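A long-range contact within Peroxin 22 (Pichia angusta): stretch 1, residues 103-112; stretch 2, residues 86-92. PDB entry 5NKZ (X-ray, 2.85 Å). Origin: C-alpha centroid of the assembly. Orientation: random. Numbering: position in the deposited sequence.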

ATOM      1  N   LEU C 103      16.233  13.074  -6.221  1.00 80.30           N
ATOM      2  CA  LEU C 103      16.828  14.379  -5.993  1.00 81.81           C
ATOM      3  C   LEU C 103      16.727  14.752  -4.543  1.00 80.61           C
ATOM      4  O   LEU C 103      15.619  14.848  -3.996  1.00 79.83           O
ATOM      5  CB  LEU C 103      16.115  15.443  -6.799  1.00 83.23           C
ATOM      6  CG  LEU C 103      15.965  15.143  -8.272  1.00 83.93           C
ATOM      7  CD1 LEU C 103      15.052  16.226  -8.832  1.00 84.64           C
ATOM      8  CD2 LEU C 103      17.337  15.095  -8.942  1.00 85.98           C
ATOM      9  N   ILE C 104      17.887  15.025  -3.957  1.00 81.67           N
ATOM     10  CA  ILE C 104      17.998  15.291  -2.533  1.00 86.09           C
ATOM     11  C   ILE C 104      19.358  15.925  -2.258  1.00 86.96           C
ATOM     12  O   ILE C 104      20.383  15.368  -2.674  1.00 88.32           O
ATOM     13  CB  ILE C 104      17.804  13.956  -1.722  1.00 90.82           C
ATOM     14  CG1 ILE C 104      18.313  14.098  -0.273  1.00 94.98           C
ATOM     15  CG2 ILE C 104      18.459  12.747  -2.423  1.00 88.39           C
ATOM     16  CD1 ILE C 104      17.785  13.067   0.716  1.00 96.70           C
ATOM     17  N   THR C 105      19.394  17.089  -1.618  1.00 89.47           N
ATOM     18  CA  THR C 105      20.691  17.621  -1.186  1.00 92.85           C
ATOM     19  C   THR C 105      20.888  17.079   0.209  1.00 91.71           C
ATOM     20  O   THR C 105      20.199  17.507   1.145  1.00 91.68           O
ATOM     21  CB  THR C 105      20.770  19.157  -1.143  1.00 95.25           C
ATOM     22  OG1 THR C 105      19.617  19.647  -0.478  1.00 97.61           O
ATOM     23  CG2 THR C 105      20.822  19.755  -2.521  1.00 98.18           C
ATOM     24  N   LEU C 106      21.812  16.132   0.341  1.00 90.72           N
ATOM     25  CA  LEU C 106      22.138  15.555   1.642  1.00 91.54           C
ATOM     26  C   LEU C 106      22.806  16.597   2.523  1.00 93.55           C
ATOM     27  O   LEU C 106      22.562  16.617   3.726  1.00 94.56           O
ATOM     28  CB  LEU C 106      23.036  14.322   1.501  1.00 93.14           C
ATOM     29  CG  LEU C 106      22.457  13.129   0.720  1.00 92.38           C
ATOM     30  CD1 LEU C 106      23.532  12.178   0.192  1.00 94.66           C
ATOM     31  CD2 LEU C 106      21.472  12.377   1.574  1.00 91.62           C
ATOM     32  N   GLY C 107      23.619  17.475   1.922  1.00 95.19           N
ATOM     33  CA  GLY C 107      24.236  18.612   2.617  1.00 96.15           C
ATOM     34  C   GLY C 107      23.297  19.550   3.362  1.00 95.03           C
ATOM     35  O   GLY C 107      23.736  20.297   4.239  1.00 92.49           O
ATOM     36  N   ASN C 108      22.009  19.537   3.006  1.00 96.24           N
ATOM     37  CA  ASN C 108      20.996  20.352   3.699  1.00 99.15           C
ATOM     38  C   ASN C 108      20.289  19.655   4.848  1.00 99.85           C
ATOM     39  O   ASN C 108      19.359  20.221   5.408  1.00 99.16           O
ATOM     40  CB  ASN C 108      19.945  20.838   2.706  1.00100.49           C
ATOM     41  CG  ASN C 108      20.478  21.872   1.749  1.00104.42           C
ATOM     42  OD1 ASN C 108      19.898  22.088   0.675  1.00112.77           O
ATOM     43  ND2 ASN C 108      21.577  22.527   2.117  1.00106.18           N
ATOM     44  N   LEU C 109      20.709  18.439   5.184  1.00 99.40           N
ATOM     45  CA  LEU C 109      20.202  17.763   6.375  1.00 99.56           C
ATOM     46  C   LEU C 109      21.017  18.181   7.608  1.00100.75           C
ATOM     47  O   LEU C 109      22.129  18.662   7.463  1.00101.02           O
ATOM     48  CB  LEU C 109      20.204  16.235   6.155  1.00 99.81           C
ATOM     49  CG  LEU C 109      19.081  15.558   5.322  1.00100.05           C
ATOM     50  CD1 LEU C 109      18.457  16.470   4.268  1.00100.51           C
ATOM     51  CD2 LEU C 109      19.544  14.275   4.651  1.00 97.94           C
ATOM     52  N   GLU C 110      20.425  18.023   8.790  1.00104.62           N
ATOM     53  CA  GLU C 110      21.095  18.228  10.077  1.00108.24           C
ATOM     54  C   GLU C 110      21.907  16.990  10.468  1.00112.34           C
ATOM     55  O   GLU C 110      23.002  17.124  10.971  1.00114.61           O
ATOM     56  CB  GLU C 110      20.133  18.641  11.204  1.00109.87           C
ATOM     57  CG  GLU C 110      18.890  19.394  10.713  1.00111.84           C
ATOM     58  CD  GLU C 110      18.341  20.474  11.631  1.00115.28           C
ATOM     59  OE1 GLU C 110      18.753  20.593  12.814  1.00118.38           O
ATOM     60  OE2 GLU C 110      17.473  21.221  11.124  1.00114.25           O
ATOM     61  N   MET C 111      21.385  15.794  10.207  1.00115.79           N
ATOM     62  CA  MET C 111      22.166  14.555  10.225  1.00121.02           C
ATOM     63  C   MET C 111      23.350  14.585   9.235  1.00119.21           C
ATOM     64  O   MET C 111      23.267  15.149   8.164  1.00112.23           O
ATOM     65  CB  MET C 111      21.218  13.415   9.850  1.00124.04           C
ATOM     66  CG  MET C 111      21.755  12.002   9.815  1.00129.96           C
ATOM     67  SD  MET C 111      20.634  10.903   8.912  1.00134.88           S
ATOM     68  CE  MET C 111      19.164  10.849   9.952  1.00135.91           C
ATOM     69  N   SER C 112      24.460  13.950   9.591  1.00112.50           N
ATOM     70  CA  SER C 112      25.558  13.791   8.634  1.00112.09           C
ATOM     71  C   SER C 112      26.417  12.597   8.953  1.00109.18           C
ATOM     72  O   SER C 112      26.291  11.988  10.022  1.00104.19           O
ATOM     73  CB  SER C 112      26.408  15.078   8.492  1.00117.42           C
ATOM     74  OG  SER C 112      26.702  15.789   9.714  1.00120.59           O
TER
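Stretch 2, residues 86-92: TEESIFH

Stretch 2 approaches as a helical segment that runs on beyond H92, and it lies on a segment with little regular backbone structure. In stretch 1 the N of N108 donates to O of T105 at 3.3 Å and the N of L109 to O of L106 at 3.0 Å, so the chain turns before the amides of E110 and M111. The order of the two stretches is reversed along the contact, though the helical stretch passes obliquely: E87, near the start of stretch 2, lies nearest M111, late in stretch 1, with 7.3 Å between their CA atoms, whereas I90 lies nearest I104, near the start of stretch 1, at a CA to CA distance of 9.7 Å. The wider spacing at the second pair leaves room for apolar side chains between the backbones; the closer approach at the first lets a carboxylate reach the main chain directly. Together the two stretches bury 382 Å², counting both sides.

T86 does not touch stretch 1. Its hydroxyl serves its own stretch instead, with OG1 of T86 donating a hydrogen bond to OG of S89 at 2.6 Å, so that a short polar side chain links T86 to S89, three residues on.

E87 is the polar anchor of the contact and has the largest area covered by stretch 1. Its CB points toward the partner, and an extended side chain (chi1 m, chi2 t) carries the carboxylate to two successive backbone amides. The N of E110 donates to OE1 of E87 at 2.7 Å, and the N of M111 donates to OE2 of E87 at 2.8 Å; both bonds are nearly straight, at 169° and 164°. Glutamate suits this place because its two oxygens can accept from neighbouring NH groups in a loop, where no regular strand or helix pairs them. Because OE1 of E87 is bound to N of E110, it also comes within 3.3 Å of CA of L109.

E88 turns its CB away from stretch 1 and contributes little; its backbone N is 3.7 Å from CE of M111, so the flexible methionine end reaches the backbone at E88. S89 is out of reach, and its small side chain receives the bond from T86.

I90 follows, its N bonded to O of E87 at 2.9 Å. Its CB points toward stretch 1, and its CG2 meets CD1 of I104 at 4.0 Å. Two branched aliphatic side chains, both buried, thus meet between the backbones, as suits a place away from solvent.

F91 gathers the remaining apolar contacts. Its CB points sideways, but the ring comes nearer to stretch 1 and is touched by four side chains. CD2 of L106 lies at the ring edge, 3.9 Å from CE1 of F91; CD2 of L109 is 3.8 Å from CZ of F91; and CD1 of I104 is 4.4 Å from CE1 of F91. SD of M111 approaches CE2 of F91 to 3.8 Å, obliquely to the ring. A broad, flat side chain can meet several neighbours at once. H92 continues the helix out of reach of stretch 1.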

ATOM      1  N   THR C  86      10.769  12.776  10.735  1.00 80.85           N
ATOM      2  CA  THR C  86      12.197  12.654  11.104  1.00 83.08           C
ATOM      3  C   THR C  86      13.052  12.598   9.826  1.00 82.80           C
ATOM      4  O   THR C  86      12.616  12.053   8.808  1.00 82.12           O
ATOM      5  CB  THR C  86      12.501  11.378  11.963  1.00 82.95           C
ATOM      6  OG1 THR C  86      12.621  10.215  11.122  1.00 77.69           O
ATOM      7  CG2 THR C  86      11.420  11.132  13.033  1.00 83.25           C
ATOM      8  N   GLU C  87      14.276  13.119   9.877  1.00 83.93           N
ATOM      9  CA  GLU C  87      15.164  12.977   8.726  1.00 85.76           C
ATOM     10  C   GLU C  87      15.363  11.519   8.265  1.00 85.06           C
ATOM     11  O   GLU C  87      15.350  11.237   7.063  1.00 81.40           O
ATOM     12  CB  GLU C  87      16.513  13.616   9.019  1.00 91.53           C
ATOM     13  CG  GLU C  87      16.443  15.122   8.880  1.00 95.81           C
ATOM     14  CD  GLU C  87      17.785  15.792   9.014  1.00102.53           C
ATOM     15  OE1 GLU C  87      17.881  16.989   8.648  1.00105.78           O
ATOM     16  OE2 GLU C  87      18.742  15.145   9.499  1.00105.51           O
ATOM     17  N   GLU C  88      15.517  10.602   9.217  1.00 86.60           N
ATOM     18  CA  GLU C  88      15.691   9.193   8.893  1.00 83.81           C
ATOM     19  C   GLU C  88      14.558   8.727   7.989  1.00 78.46           C
ATOM     20  O   GLU C  88      14.791   8.131   6.929  1.00 74.96           O
ATOM     21  CB  GLU C  88      15.724   8.349  10.160  1.00 88.14           C
ATOM     22  CG  GLU C  88      16.345   6.983   9.919  1.00 91.06           C
ATOM     23  CD  GLU C  88      16.213   6.050  11.097  1.00 94.43           C
ATOM     24  OE1 GLU C  88      16.278   4.818  10.874  1.00 96.45           O
ATOM     25  OE2 GLU C  88      16.067   6.552  12.240  1.00 95.81           O
ATOM     26  N   SER C  89      13.325   9.053   8.379  1.00 74.71           N
ATOM     27  CA  SER C  89      12.160   8.644   7.596  1.00 71.15           C
ATOM     28  C   SER C  89      12.291   8.931   6.118  1.00 70.25           C
ATOM     29  O   SER C  89      11.719   8.192   5.307  1.00 69.31           O
ATOM     30  CB  SER C  89      10.895   9.304   8.105  1.00 68.21           C
ATOM     31  OG  SER C  89      10.878   9.244   9.504  1.00 71.20           O
ATOM     32  N   ILE C  90      13.026  10.006   5.764  1.00 70.50           N
ATOM     33  CA  ILE C  90      13.210  10.398   4.355  1.00 66.89           C
ATOM     34  C   ILE C  90      13.657   9.183   3.570  1.00 68.01           C
ATOM     35  O   ILE C  90      12.991   8.771   2.619  1.00 62.79           O
ATOM     36  CB  ILE C  90      14.209  11.564   4.193  1.00 68.03           C
ATOM     37  CG1 ILE C  90      13.616  12.862   4.754  1.00 68.56           C
ATOM     38  CG2 ILE C  90      14.602  11.785   2.729  1.00 67.49           C
ATOM     39  CD1 ILE C  90      14.695  13.875   5.131  1.00 71.68           C
ATOM     40  N   PHE C  91      14.743   8.569   4.045  1.00 75.16           N
ATOM     41  CA  PHE C  91      15.409   7.473   3.329  1.00 78.19           C
ATOM     42  C   PHE C  91      14.491   6.267   3.217  1.00 74.63           C
ATOM     43  O   PHE C  91      14.464   5.614   2.187  1.00 71.40           O
ATOM     44  CB  PHE C  91      16.724   7.093   4.003  1.00 85.98           C
ATOM     45  CG  PHE C  91      17.604   8.275   4.296  1.00 93.15           C
ATOM     46  CD1 PHE C  91      18.296   8.910   3.265  1.00 95.69           C
ATOM     47  CD2 PHE C  91      17.722   8.780   5.598  1.00 98.72           C
ATOM     48  CE1 PHE C  91      19.100   9.999   3.521  1.00 98.41           C
ATOM     49  CE2 PHE C  91      18.535   9.887   5.855  1.00103.08           C
ATOM     50  CZ  PHE C  91      19.226  10.493   4.811  1.00102.49           C
ATOM     51  N   HIS C  92      13.697   6.002   4.247  1.00 71.77           N
ATOM     52  CA  HIS C  92      12.730   4.911   4.150  1.00 73.22           C
ATOM     53  C   HIS C  92      11.667   5.222   3.122  1.00 72.86           C
ATOM     54  O   HIS C  92      11.264   4.338   2.356  1.00 71.07           O
ATOM     55  CB  HIS C  92      12.104   4.582   5.519  1.00 72.84           C
ATOM     56  CG  HIS C  92      13.132   4.237   6.546  1.00 73.18           C
ATOM     57  ND1 HIS C  92      13.234   4.902   7.754  1.00 71.82           N
ATOM     58  CD2 HIS C  92      14.159   3.354   6.502  1.00 70.82           C
ATOM     59  CE1 HIS C  92      14.263   4.424   8.422  1.00 73.02           C
ATOM     60  NE2 HIS C  92      14.835   3.480   7.689  1.00 73.51           N
TER